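Local coordinates for CT021 (Chlamydia trachomatis serovar L2, PDB 6UXD), which is of unknown function, but belongs to a family grouped with LolA and LolB, which carry and receive lipoproteins in bacterial envelopes, so a related binding role is possible, at residues A[34-39]-A[207-212]; A[77-82]-A[97-102]; A[115-120]-A[155-160]. All blocks are in the same frame, centred on the assembly; numbering follows the deposited sequence.

Each contact involves at least one strand of the antiparallel network. Contact 1 closes the longest span, tying strand 29-38 to the tail that follows strand 196-204, and contacts 2 and 3 come one after the other within that span. Contacts 1 and 2 are neighbours, their centres 13 Å apart, and they touch: Pro212 O meets Trp99 NE1, and Tyr211 OH meets Lys77 NZ. The C-terminal tail therefore joins strand 29-38 to strands 79-84 and 98-101. Contact 3 lies 26 Å between centres from each of the others, on the opposite side of the chain's centre from contact 1. Helix 108-116 leads from strand 98-101 of contact 2 into contact 3.

Contact 1: A[34-39]-A[207-212]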
ATOM      1  N   LEU A  34      -0.644   6.533   2.970  1.00 41.67           N
ATOM      2  CA  LEU A  34      -1.403   7.347   3.913  1.00 42.22           C
ATOM      3  C   LEU A  34      -2.750   7.711   3.312  1.00 40.33           C
ATOM      4  O   LEU A  34      -2.808   8.205   2.185  1.00 37.54           O
ATOM      5  CB  LEU A  34      -0.643   8.622   4.277  1.00 39.44           C
ATOM      6  CG  LEU A  34      -1.428   9.687   5.058  1.00 43.76           C
ATOM      7  CD1 LEU A  34      -1.924   9.134   6.387  1.00 40.48           C
ATOM      8  CD2 LEU A  34      -0.580  10.939   5.294  1.00 45.46           C
ATOM      9  N   ILE A  35      -3.824   7.463   4.058  1.00 38.53           N
ATOM     10  CA  ILE A  35      -5.162   7.878   3.661  1.00 43.30           C
ATOM     11  C   ILE A  35      -5.352   9.309   4.147  1.00 43.94           C
ATOM     12  O   ILE A  35      -5.311   9.565   5.354  1.00 41.28           O
ATOM     13  CB  ILE A  35      -6.238   6.962   4.268  1.00 41.55           C
ATOM     14  CG1 ILE A  35      -6.014   5.490   3.912  1.00 43.79           C
ATOM     15  CG2 ILE A  35      -7.613   7.490   3.898  1.00 43.12           C
ATOM     16  CD1 ILE A  35      -6.037   5.166   2.430  1.00 42.28           C
ATOM     17  N   ARG A  36      -5.594  10.241   3.230  1.00 47.47           N
ATOM     18  CA  ARG A  36      -5.627  11.647   3.630  1.00 49.76           C
ATOM     19  C   ARG A  36      -7.018  12.225   3.765  1.00 46.72           C
ATOM     20  O   ARG A  36      -7.237  13.086   4.618  1.00 50.90           O
ATOM     21  CB  ARG A  36      -4.838  12.490   2.637  1.00 47.05           C
ATOM     22  CG  ARG A  36      -3.404  12.168   2.746  1.00 45.55           C
ATOM     23  CD  ARG A  36      -2.566  13.209   2.128  1.00 51.12           C
ATOM     24  NE  ARG A  36      -2.869  14.519   2.670  1.00 46.10           N
ATOM     25  CZ  ARG A  36      -2.232  15.612   2.291  1.00 46.14           C
ATOM     26  NH1 ARG A  36      -1.277  15.519   1.373  1.00 46.80           N
ATOM     27  NH2 ARG A  36      -2.545  16.784   2.816  1.00 55.25           N
ATOM     28  N   GLN A  37      -7.962  11.766   2.968  1.00 51.61           N
ATOM     29  CA  GLN A  37      -9.283  12.361   2.963  1.00 50.09           C
ATOM     30  C   GLN A  37     -10.212  11.366   2.311  1.00 48.16           C
ATOM     31  O   GLN A  37      -9.828  10.717   1.338  1.00 52.60           O
ATOM     32  CB  GLN A  37      -9.270  13.682   2.206  1.00 54.34           C
ATOM     33  CG  GLN A  37     -10.579  14.397   2.184  1.00 53.74           C
ATOM     34  CD  GLN A  37     -10.402  15.799   1.641  1.00 64.30           C
ATOM     35  OE1 GLN A  37      -9.929  16.699   2.347  1.00 59.90           O
ATOM     36  NE2 GLN A  37     -10.727  15.980   0.370  1.00 65.30           N
ATOM     37  N   SER A  38     -11.408  11.221   2.868  1.00 48.14           N
ATOM     38  CA  SER A  38     -12.392  10.284   2.348  1.00 53.98           C
ATOM     39  C   SER A  38     -13.758  10.952   2.347  1.00 61.05           C
ATOM     40  O   SER A  38     -14.216  11.449   3.378  1.00 69.00           O
ATOM     41  CB  SER A  38     -12.433   8.999   3.189  1.00 49.28           C
ATOM     42  OG  SER A  38     -12.467   7.856   2.364  1.00 65.01           O
ATOM     43  N   SER A  39     -14.404  10.965   1.191  1.00 57.95           N
ATOM     44  CA  SER A  39     -15.776  11.423   1.072  1.00 66.10           C
ATOM     45  C   SER A  39     -16.538  10.393   0.256  1.00 67.26           C
ATOM     46  O   SER A  39     -15.953   9.490  -0.350  1.00 59.03           O
ATOM     47  CB  SER A  39     -15.859  12.804   0.409  1.00 62.52           C
ATOM     48  OG  SER A  39     -15.619  12.706  -0.983  1.00 63.10           O
ATOM     49  N   ALA A 207      -2.216   9.210  11.554  1.00 41.17           N
ATOM     50  CA  ALA A 207      -1.054   9.829  10.940  1.00 35.80           C
ATOM     51  C   ALA A 207      -1.469  11.094  10.187  1.00 41.05           C
ATOM     52  O   ALA A 207      -2.564  11.173   9.621  1.00 39.29           O
ATOM     53  CB  ALA A 207      -0.372   8.868   9.977  1.00 39.13           C
ATOM     54  N   ALA A 208      -0.575  12.077  10.168  1.00 44.33           N
ATOM     55  CA  ALA A 208      -0.805  13.336   9.479  1.00 47.87           C
ATOM     56  C   ALA A 208       0.215  13.487   8.364  1.00 47.88           C
ATOM     57  O   ALA A 208       1.383  13.110   8.519  1.00 44.41           O
ATOM     58  CB  ALA A 208      -0.718  14.529  10.438  1.00 51.30           C
ATOM     59  N   SER A 209      -0.229  14.005   7.227  1.00 48.05           N
ATOM     60  CA  SER A 209       0.675  14.135   6.096  1.00 48.71           C
ATOM     61  C   SER A 209       1.726  15.197   6.381  1.00 51.81           C
ATOM     62  O   SER A 209       1.447  16.218   7.016  1.00 46.28           O
ATOM     63  CB  SER A 209      -0.071  14.513   4.821  1.00 49.78           C
ATOM     64  OG  SER A 209       0.869  14.852   3.817  1.00 49.01           O
ATOM     65  N   SER A 210       2.935  14.951   5.887  1.00 54.45           N
ATOM     66  CA  SER A 210       4.006  15.936   5.897  1.00 55.17           C
ATOM     67  C   SER A 210       4.088  16.742   4.599  1.00 60.02           C
ATOM     68  O   SER A 210       4.943  17.626   4.486  1.00 56.47           O
ATOM     69  CB  SER A 210       5.343  15.234   6.158  1.00 47.16           C
ATOM     70  OG  SER A 210       5.700  14.360   5.103  1.00 59.55           O
ATOM     71  N   TYR A 211       3.218  16.486   3.637  1.00 52.73           N
ATOM     72  CA  TYR A 211       3.305  17.064   2.306  1.00 51.82           C
ATOM     73  C   TYR A 211       2.268  18.164   2.108  1.00 51.42           C
ATOM     74  O   TYR A 211       1.414  18.391   2.971  1.00 52.59           O
ATOM     75  CB  TYR A 211       3.123  15.952   1.267  1.00 58.08           C
ATOM     76  CG  TYR A 211       4.230  14.931   1.309  1.00 55.44           C
ATOM     77  CD1 TYR A 211       5.528  15.283   0.989  1.00 58.36           C
ATOM     78  CD2 TYR A 211       3.977  13.618   1.668  1.00 55.91           C
ATOM     79  CE1 TYR A 211       6.543  14.355   1.020  1.00 60.74           C
ATOM     80  CE2 TYR A 211       4.986  12.682   1.704  1.00 56.13           C
ATOM     81  CZ  TYR A 211       6.269  13.053   1.378  1.00 61.58           C
ATOM     82  OH  TYR A 211       7.285  12.120   1.414  1.00 67.04           O
ATOM     83  N   PRO A 212       2.317  18.884   0.980  1.00 51.47           N
ATOM     84  CA  PRO A 212       1.358  19.977   0.779  1.00 46.77           C
ATOM     85  C   PRO A 212      -0.080  19.486   0.768  1.00 52.00           C
ATOM     86  O   PRO A 212      -0.382  18.312   0.514  1.00 44.25           O
ATOM     87  CB  PRO A 212       1.745  20.558  -0.588  1.00 44.51           C
ATOM     88  CG  PRO A 212       3.152  20.109  -0.821  1.00 46.15           C
ATOM     89  CD  PRO A 212       3.289  18.797  -0.129  1.00 43.80           C
TER
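Arg36 sets CG anti to its carbonyl carbon and then bends at chi3 (54°), while Ser209 keeps OG anti to its own backbone N; together these rotations lay the guanidinium across the serine side chain. The contact joins strand 29-38, which pairs antiparallel with strands 21-26 and 43-50, to the irregular C-terminal tail. The tail makes an ST turn here, Ser209 OG accepting from Tyr211 N at 2.9 Å.

The flat group of Arg36 is used in two ways. Over one face, close to its centre, sits Ser209 CB, 3.5 Å from Arg36 CZ, a plain nonpolar packing of methylene on guanidinium. At the edge, and in the guanidinium plane, Arg36 NH1 donates to Pro212 O at 3.1 Å. The bond is fairly straight (161° at the hydrogen), although the donor stands above the carbonyl plane, 27° out of it. Pro212 O also receives a bond from Trp99 NE1, so two N-H groups grip this oxygen.

Ser209 OG comes within 3.3 Å of Arg36 NH1, yet the angle is too poor for a bond. Besides the Tyr211 N-H, its partner is Glu46 OE1 on strand 43-50, and that carboxylate also makes a long, weak ion pair with Arg36 NH1. The acid is likely to steady the arginine's charge while it holds the serine in place.

Next to the arginine, Leu34, with CG anti to its backbone N, spreads its two methyls along the tail. Leu34 CD2 presses on the backbone at Ser209 CA, 3.5 Å away, and the other branch reaches the tail's start, where Leu34 CD1 meets Ala207 CB at 3.9 Å.

Contact 2: A[77-82]-A[97-102]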
ATOM      1  N   LYS A  77      13.334  10.528  -2.867  1.00 68.94           N
ATOM      2  CA  LYS A  77      12.094   9.760  -2.885  1.00 67.16           C
ATOM      3  C   LYS A  77      11.069  10.325  -3.883  1.00 65.40           C
ATOM      4  O   LYS A  77      11.037  11.528  -4.128  1.00 73.57           O
ATOM      5  CB  LYS A  77      11.501   9.737  -1.478  1.00 63.88           C
ATOM      6  CG  LYS A  77      11.644  11.046  -0.752  1.00 67.12           C
ATOM      7  CD  LYS A  77      10.447  11.298   0.147  1.00 68.15           C
ATOM      8  CE  LYS A  77      10.752  12.389   1.169  1.00 82.07           C
ATOM      9  NZ  LYS A  77       9.549  12.768   1.976  1.00 75.90           N
ATOM     10  N   LYS A  78      10.249   9.452  -4.462  1.00 59.28           N
ATOM     11  CA  LYS A  78       9.101   9.855  -5.265  1.00 60.25           C
ATOM     12  C   LYS A  78       7.850   9.871  -4.393  1.00 60.34           C
ATOM     13  O   LYS A  78       7.710   9.064  -3.472  1.00 59.73           O
ATOM     14  CB  LYS A  78       8.887   8.904  -6.445  1.00 54.28           C
ATOM     15  N   VAL A  79       6.932  10.789  -4.692  1.00 54.06           N
ATOM     16  CA  VAL A  79       5.726  10.962  -3.887  1.00 46.17           C
ATOM     17  C   VAL A  79       4.529  11.073  -4.812  1.00 52.20           C
ATOM     18  O   VAL A  79       4.422  12.038  -5.579  1.00 48.25           O
ATOM     19  CB  VAL A  79       5.806  12.198  -2.979  1.00 55.44           C
ATOM     20  CG1 VAL A  79       4.560  12.285  -2.124  1.00 50.11           C
ATOM     21  CG2 VAL A  79       7.058  12.150  -2.122  1.00 57.38           C
ATOM     22  N   TYR A  80       3.610  10.122  -4.709  1.00 48.12           N
ATOM     23  CA  TYR A  80       2.403  10.102  -5.522  1.00 48.17           C
ATOM     24  C   TYR A  80       1.169  10.394  -4.678  1.00 44.70           C
ATOM     25  O   TYR A  80       1.109  10.094  -3.480  1.00 46.08           O
ATOM     26  CB  TYR A  80       2.247   8.754  -6.213  1.00 48.81           C
ATOM     27  CG  TYR A  80       3.377   8.448  -7.158  1.00 55.59           C
ATOM     28  CD1 TYR A  80       3.406   9.006  -8.427  1.00 55.89           C
ATOM     29  CD2 TYR A  80       4.421   7.612  -6.782  1.00 54.90           C
ATOM     30  CE1 TYR A  80       4.438   8.740  -9.299  1.00 66.03           C
ATOM     31  CE2 TYR A  80       5.464   7.337  -7.652  1.00 59.40           C
ATOM     32  CZ  TYR A  80       5.463   7.906  -8.909  1.00 65.37           C
ATOM     33  OH  TYR A  80       6.485   7.653  -9.789  1.00 74.15           O
ATOM     34  N   LEU A  81       0.188  11.008  -5.313  1.00 40.71           N
ATOM     35  CA  LEU A  81      -1.096  11.279  -4.690  1.00 38.06           C
ATOM     36  C   LEU A  81      -2.149  10.687  -5.604  1.00 41.92           C
ATOM     37  O   LEU A  81      -2.174  10.987  -6.801  1.00 42.96           O
ATOM     38  CB  LEU A  81      -1.296  12.781  -4.477  1.00 44.42           C
ATOM     39  CG  LEU A  81      -2.609  13.197  -3.819  1.00 40.68           C
ATOM     40  CD1 LEU A  81      -2.721  12.580  -2.418  1.00 44.89           C
ATOM     41  CD2 LEU A  81      -2.747  14.728  -3.765  1.00 42.95           C
ATOM     42  N   LEU A  82      -2.992   9.823  -5.052  1.00 40.37           N
ATOM     43  CA  LEU A  82      -4.023   9.131  -5.806  1.00 41.84           C
ATOM     44  C   LEU A  82      -5.377   9.668  -5.392  1.00 39.29           C
ATOM     45  O   LEU A  82      -5.680   9.737  -4.197  1.00 38.49           O
ATOM     46  CB  LEU A  82      -4.004   7.621  -5.559  1.00 38.91           C
ATOM     47  CG  LEU A  82      -2.989   6.778  -6.316  1.00 49.42           C
ATOM     48  CD1 LEU A  82      -1.587   7.241  -6.073  1.00 46.80           C
ATOM     49  CD2 LEU A  82      -3.153   5.324  -5.897  1.00 51.86           C
ATOM     50  N   ALA A  97       6.866  21.456  -4.829  1.00 56.82           N
ATOM     51  CA  ALA A  97       5.841  21.738  -3.826  1.00 51.03           C
ATOM     52  C   ALA A  97       4.424  21.807  -4.382  1.00 48.14           C
ATOM     53  O   ALA A  97       3.519  22.283  -3.685  1.00 51.32           O
ATOM     54  CB  ALA A  97       6.144  23.037  -3.072  1.00 54.87           C
ATOM     55  N   GLN A  98       4.184  21.336  -5.601  1.00 50.52           N
ATOM     56  CA  GLN A  98       2.834  21.314  -6.141  1.00 51.55           C
ATOM     57  C   GLN A  98       2.493  19.919  -6.653  1.00 50.79           C
ATOM     58  O   GLN A  98       3.340  19.216  -7.213  1.00 49.84           O
ATOM     59  CB  GLN A  98       2.666  22.342  -7.272  1.00 53.61           C
ATOM     60  CG  GLN A  98       1.211  22.535  -7.743  1.00 59.55           C
ATOM     61  CD  GLN A  98       1.099  23.463  -8.952  1.00 57.44           C
ATOM     62  OE1 GLN A  98       2.060  24.136  -9.318  1.00 50.61           O
ATOM     63  NE2 GLN A  98      -0.076  23.486  -9.584  1.00 56.23           N
ATOM     64  N   TRP A  99       1.241  19.531  -6.462  1.00 46.97           N
ATOM     65  CA  TRP A  99       0.738  18.259  -6.959  1.00 45.59           C
ATOM     66  C   TRP A  99       0.503  18.378  -8.458  1.00 48.38           C
ATOM     67  O   TRP A  99      -0.449  19.030  -8.898  1.00 44.44           O
ATOM     68  CB  TRP A  99      -0.537  17.894  -6.211  1.00 40.50           C
ATOM     69  CG  TRP A  99      -0.287  17.569  -4.784  1.00 45.26           C
ATOM     70  CD1 TRP A  99      -0.750  18.239  -3.690  1.00 43.09           C
ATOM     71  CD2 TRP A  99       0.491  16.476  -4.290  1.00 40.69           C
ATOM     72  NE1 TRP A  99      -0.313  17.625  -2.549  1.00 44.07           N
ATOM     73  CE2 TRP A  99       0.457  16.542  -2.887  1.00 47.02           C
ATOM     74  CE3 TRP A  99       1.219  15.454  -4.901  1.00 38.72           C
ATOM     75  CZ2 TRP A  99       1.130  15.616  -2.076  1.00 48.57           C
ATOM     76  CZ3 TRP A  99       1.887  14.532  -4.098  1.00 50.54           C
ATOM     77  CH2 TRP A  99       1.833  14.619  -2.704  1.00 45.38           C
ATOM     78  N   MET A 100       1.367  17.741  -9.244  1.00 48.93           N
ATOM     79  CA  MET A 100       1.322  17.853 -10.694  1.00 47.03           C
ATOM     80  C   MET A 100       0.654  16.632 -11.305  1.00 46.03           C
ATOM     81  O   MET A 100       1.100  15.504 -11.049  1.00 44.30           O
ATOM     82  CB  MET A 100       2.731  17.997 -11.244  1.00 48.55           C
ATOM     83  CG  MET A 100       3.466  19.226 -10.732  1.00 56.66           C
ATOM     84  SD  MET A 100       2.579  20.776 -11.060  1.00 60.33           S
ATOM     85  CE  MET A 100       2.343  20.673 -12.832  1.00 55.13           C
ATOM     86  N   PRO A 101      -0.391  16.807 -12.114  1.00 46.62           N
ATOM     87  CA  PRO A 101      -1.052  15.661 -12.755  1.00 45.73           C
ATOM     88  C   PRO A 101      -0.087  14.825 -13.572  1.00 50.66           C
ATOM     89  O   PRO A 101       0.916  15.320 -14.081  1.00 59.54           O
ATOM     90  CB  PRO A 101      -2.094  16.318 -13.666  1.00 53.56           C
ATOM     91  CG  PRO A 101      -2.345  17.618 -13.078  1.00 41.99           C
ATOM     92  CD  PRO A 101      -1.104  18.069 -12.377  1.00 47.56           C
ATOM     93  N   LEU A 102      -0.407  13.544 -13.703  1.00 54.86           N
ATOM     94  CA  LEU A 102       0.332  12.653 -14.584  1.00 60.96           C
ATOM     95  C   LEU A 102      -0.460  12.408 -15.857  1.00 64.31           C
ATOM     96  O   LEU A 102      -1.642  12.050 -15.804  1.00 69.49           O
ATOM     97  CB  LEU A 102       0.625  11.314 -13.907  1.00 58.44           C
ATOM     98  CG  LEU A 102       1.985  11.144 -13.237  1.00 64.17           C
ATOM     99  CD1 LEU A 102       2.164   9.671 -12.933  1.00 67.05           C
ATOM    100  CD2 LEU A 102       3.133  11.663 -14.098  1.00 73.99           C
TER
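Strands 79-84, 90-95 and 98-101 form an antiparallel beta meander, and here its first and third strands meet by side chains. Their short axes approach to 8.3 Å and cross at 69°, so the meander is strongly twisted; no hydrogen bond joins the two segments.

The largest bump is the Trp99 indole, which points its six-membered end at strand 79-82. It sits in a notch formed by Val79, Leu81 and the backbone between them, where Tyr80 C is 4.2 Å from Trp99 CZ3 and Val79 O lies at the ring edge, in plane. Leu81, with CG anti to its backbone N, presents two parts to one face of that plate. Its branch tip CD2 sits squarely over the five-membered ring, 3.7 Å from the centroid and 9° off the normal, a CH-pi contact. Its stem covers the six-membered half, with Leu81 CB 3.7 Å from Trp99 CZ3. The leucine thus crosses the indole at about a right angle and spans both rings on that face.

Val79 CG1 lines the notch at the edge, near the ring plane, 3.6 Å from Trp99 CH2. Phe92 and Leu94 of the middle strand also pack against the indole, whose tie to Pro212 would limit the ring's rotation.

Farther along, Tyr80 and Leu102, both touching Pro107, meet loosely, Tyr80 CE1 standing 4.4 Å from Leu102 CD1.

Contact 3: A[115-120]-A[155-160]; sequences LRLPLS and WISVWP
Two opposed backbone bonds define the first shell. Strands 118-122 and 152-158 run antiparallel, and Ser120 and Ile156 are a hydrogen-bonded pair of this ladder. Ile156 N donates to Ser120 O at 2.7 Å, approaching nearly along the C=O axis, whereas Ser120 N reaches Ile156 O at a longer 3.2 Å, in the carbonyl plane. A water gives Ile156 O a second bond and also binds Ser120 OG at 2.7 Å, linking that side chain to the opposite strand.

Toward the helix end the ladder gives way to a side-chain link. Ser157, its OG anti to the backbone N, donates from OG to Pro118 O. The modelled separation is very short and the oxygen's place is less sure, so its exact length means little. Pro118 has no N-H to donate across the strands, but its carbonyl oxygen accepts from the Ser157 hydroxyl.

Around these polar links lie the hydrophobic groups. Leu119 crosses Trp155 at about a right angle, with Leu119 CB 4.0 Å from Trp155 CE3, and Ser120 N lies at the indole edge, in the ring plane. Trp155 packs edge-to-face with Phe175 of strand 170-176, which pairs with strand 152-158 on its other side.

Leu117 is where the chain leaves helix 108-116. With CG anti to its carbonyl carbon, it points its tip at the strand's exit, Leu117 CD2 resting 3.4 Å from Val158 O. The same methyl touches Trp159, whose NE1 is tied to Asp162 and whose ring also meets Lys113 and Ile114 of the helix. One face of that indole carries Pro160 CD, offset toward the rim, and Leu117 CD2 completes the group 4.1 Å from Pro160 CD.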
ATOM      1  N   LEU A 115      -5.487  -1.846  -8.001  1.00 49.69           N
ATOM      2  CA  LEU A 115      -6.800  -1.535  -7.453  1.00 46.27           C
ATOM      3  C   LEU A 115      -7.868  -2.483  -7.978  1.00 42.93           C
ATOM      4  O   LEU A 115      -8.836  -2.784  -7.269  1.00 41.81           O
ATOM      5  CB  LEU A 115      -7.183  -0.088  -7.786  1.00 47.20           C
ATOM      6  CG  LEU A 115      -6.372   0.989  -7.074  1.00 52.97           C
ATOM      7  CD1 LEU A 115      -6.701   2.383  -7.627  1.00 51.55           C
ATOM      8  CD2 LEU A 115      -6.647   0.917  -5.584  1.00 47.42           C
ATOM      9  N   ARG A 116      -7.737  -2.945  -9.213  1.00 49.80           N
ATOM     10  CA  ARG A 116      -8.758  -3.824  -9.765  1.00 50.89           C
ATOM     11  C   ARG A 116      -8.594  -5.279  -9.339  1.00 49.22           C
ATOM     12  O   ARG A 116      -9.513  -6.074  -9.548  1.00 50.73           O
ATOM     13  CB  ARG A 116      -8.753  -3.734 -11.297  1.00 62.88           C
ATOM     14  CG  ARG A 116      -9.972  -4.376 -11.959  1.00 55.31           C
ATOM     15  N   LEU A 117      -7.463  -5.651  -8.749  1.00 47.73           N
ATOM     16  CA  LEU A 117      -7.240  -7.047  -8.399  1.00 44.26           C
ATOM     17  C   LEU A 117      -8.430  -7.591  -7.608  1.00 37.60           C
ATOM     18  O   LEU A 117      -8.852  -6.966  -6.629  1.00 39.51           O
ATOM     19  CB  LEU A 117      -5.950  -7.178  -7.581  1.00 44.36           C
ATOM     20  CG  LEU A 117      -4.654  -6.884  -8.336  1.00 49.40           C
ATOM     21  CD1 LEU A 117      -3.452  -6.732  -7.379  1.00 55.27           C
ATOM     22  CD2 LEU A 117      -4.404  -7.989  -9.367  1.00 46.22           C
ATOM     23  N   PRO A 118      -8.982  -8.742  -7.981  1.00 45.66           N
ATOM     24  CA  PRO A 118     -10.065  -9.340  -7.194  1.00 42.37           C
ATOM     25  C   PRO A 118      -9.549 -10.020  -5.927  1.00 43.20           C
ATOM     26  O   PRO A 118      -8.374 -10.370  -5.800  1.00 41.57           O
ATOM     27  CB  PRO A 118     -10.644 -10.378  -8.151  1.00 51.71           C
ATOM     28  CG  PRO A 118      -9.382 -10.913  -8.820  1.00 47.17           C
ATOM     29  CD  PRO A 118      -8.490  -9.681  -9.012  1.00 47.81           C
ATOM     30  N   LEU A 119     -10.462 -10.215  -4.983  1.00 37.08           N
ATOM     31  CA  LEU A 119     -10.152 -10.888  -3.738  1.00 41.12           C
ATOM     32  C   LEU A 119     -11.276 -11.857  -3.456  1.00 40.46           C
ATOM     33  O   LEU A 119     -12.442 -11.459  -3.462  1.00 44.68           O
ATOM     34  CB  LEU A 119     -10.021  -9.912  -2.566  1.00 37.80           C
ATOM     35  CG  LEU A 119      -8.975  -8.813  -2.662  1.00 39.58           C
ATOM     36  CD1 LEU A 119      -9.169  -7.773  -1.523  1.00 43.38           C
ATOM     37  CD2 LEU A 119      -7.583  -9.403  -2.643  1.00 46.08           C
ATOM     38  N   SER A 120     -10.926 -13.121  -3.234  1.00 35.80           N
ATOM     39  CA  SER A 120     -11.840 -14.121  -2.712  1.00 36.21           C
ATOM     40  C   SER A 120     -11.151 -14.880  -1.589  1.00 32.76           C
ATOM     41  O   SER A 120      -9.927 -15.033  -1.608  1.00 30.97           O
ATOM     42  CB  SER A 120     -12.253 -15.104  -3.812  1.00 40.28           C
ATOM     43  OG  SER A 120     -12.266 -14.424  -5.057  1.00 59.50           O
ATOM     44  N   TRP A 155      -6.589 -14.238   1.137  1.00 34.24           N
ATOM     45  CA  TRP A 155      -7.439 -13.869   0.022  1.00 33.97           C
ATOM     46  C   TRP A 155      -6.657 -14.136  -1.253  1.00 33.03           C
ATOM     47  O   TRP A 155      -5.518 -13.682  -1.388  1.00 38.71           O
ATOM     48  CB  TRP A 155      -7.853 -12.396   0.127  1.00 33.73           C
ATOM     49  CG  TRP A 155      -8.636 -12.116   1.376  1.00 33.40           C
ATOM     50  CD1 TRP A 155      -8.132 -11.962   2.635  1.00 36.84           C
ATOM     51  CD2 TRP A 155     -10.055 -12.013   1.498  1.00 35.42           C
ATOM     52  NE1 TRP A 155      -9.151 -11.756   3.525  1.00 37.16           N
ATOM     53  CE2 TRP A 155     -10.340 -11.765   2.850  1.00 33.90           C
ATOM     54  CE3 TRP A 155     -11.116 -12.106   0.590  1.00 32.93           C
ATOM     55  CZ2 TRP A 155     -11.635 -11.619   3.321  1.00 41.26           C
ATOM     56  CZ3 TRP A 155     -12.404 -11.932   1.056  1.00 39.37           C
ATOM     57  CH2 TRP A 155     -12.654 -11.697   2.407  1.00 43.83           C
ATOM     58  N   ILE A 156      -7.254 -14.875  -2.180  1.00 38.94           N
ATOM     59  CA  ILE A 156      -6.571 -15.197  -3.425  1.00 33.72           C
ATOM     60  C   ILE A 156      -6.933 -14.163  -4.482  1.00 35.63           C
ATOM     61  O   ILE A 156      -8.073 -13.689  -4.558  1.00 34.48           O
ATOM     62  CB  ILE A 156      -6.901 -16.633  -3.881  1.00 36.89           C
ATOM     63  CG1 ILE A 156      -6.098 -17.000  -5.127  1.00 46.00           C
ATOM     64  CG2 ILE A 156      -8.391 -16.813  -4.119  1.00 39.61           C
ATOM     65  CD1 ILE A 156      -4.618 -17.251  -4.860  1.00 52.93           C
ATOM     66  N   SER A 157      -5.935 -13.795  -5.280  1.00 37.95           N
ATOM     67  CA  SER A 157      -6.102 -12.922  -6.422  1.00 46.53           C
ATOM     68  C   SER A 157      -5.267 -13.452  -7.585  1.00 47.93           C
ATOM     69  O   SER A 157      -4.534 -14.452  -7.476  1.00 42.32           O
ATOM     70  CB  SER A 157      -5.712 -11.483  -6.051  1.00 45.84           C
ATOM     71  OG  SER A 157      -6.223 -10.546  -6.985  1.00 44.28           O
ATOM     72  N   VAL A 158      -5.375 -12.772  -8.716  1.00 41.31           N
ATOM     73  CA  VAL A 158      -4.571 -13.105  -9.883  1.00 42.00           C
ATOM     74  C   VAL A 158      -4.309 -11.828 -10.655  1.00 49.93           C
ATOM     75  O   VAL A 158      -5.192 -10.977 -10.796  1.00 48.08           O
ATOM     76  CB  VAL A 158      -5.251 -14.174 -10.767  1.00 44.81           C
ATOM     77  CG1 VAL A 158      -6.582 -13.683 -11.251  1.00 50.07           C
ATOM     78  CG2 VAL A 158      -4.334 -14.539 -11.934  1.00 48.46           C
ATOM     79  N   TRP A 159      -3.078 -11.689 -11.116  1.00 44.77           N
ATOM     80  CA  TRP A 159      -2.698 -10.537 -11.914  1.00 57.06           C
ATOM     81  C   TRP A 159      -3.321 -10.646 -13.306  1.00 57.77           C
ATOM     82  O   TRP A 159      -3.468 -11.749 -13.837  1.00 49.98           O
ATOM     83  CB  TRP A 159      -1.181 -10.478 -12.030  1.00 54.40           C
ATOM     84  CG  TRP A 159      -0.642  -9.185 -12.495  1.00 61.61           C
ATOM     85  CD1 TRP A 159      -0.266  -8.858 -13.763  1.00 62.08           C
ATOM     86  CD2 TRP A 159      -0.419  -8.020 -11.694  1.00 63.25           C
ATOM     87  NE1 TRP A 159       0.187  -7.560 -13.800  1.00 67.17           N
ATOM     88  CE2 TRP A 159       0.105  -7.025 -12.541  1.00 65.82           C
ATOM     89  CE3 TRP A 159      -0.608  -7.727 -10.342  1.00 59.12           C
ATOM     90  CZ2 TRP A 159       0.441  -5.757 -12.079  1.00 69.43           C
ATOM     91  CZ3 TRP A 159      -0.270  -6.471  -9.885  1.00 63.57           C
ATOM     92  CH2 TRP A 159       0.249  -5.501 -10.750  1.00 70.80           C
ATOM     93  N   PRO A 160      -3.691  -9.522 -13.920  1.00 55.93           N
ATOM     94  CA  PRO A 160      -4.280  -9.589 -15.264  1.00 60.85           C
ATOM     95  C   PRO A 160      -3.298 -10.142 -16.286  1.00 61.73           C
ATOM     96  O   PRO A 160      -2.080 -10.148 -16.086  1.00 62.68           O
ATOM     97  CB  PRO A 160      -4.635  -8.128 -15.571  1.00 63.38           C
ATOM     98  CG  PRO A 160      -3.712  -7.339 -14.716  1.00 61.50           C
ATOM     99  CD  PRO A 160      -3.625  -8.132 -13.439  1.00 59.87           C
TER
HETATM  100  O   HOH W   1     -10.031 -13.725  -6.497  1.00 44.01           O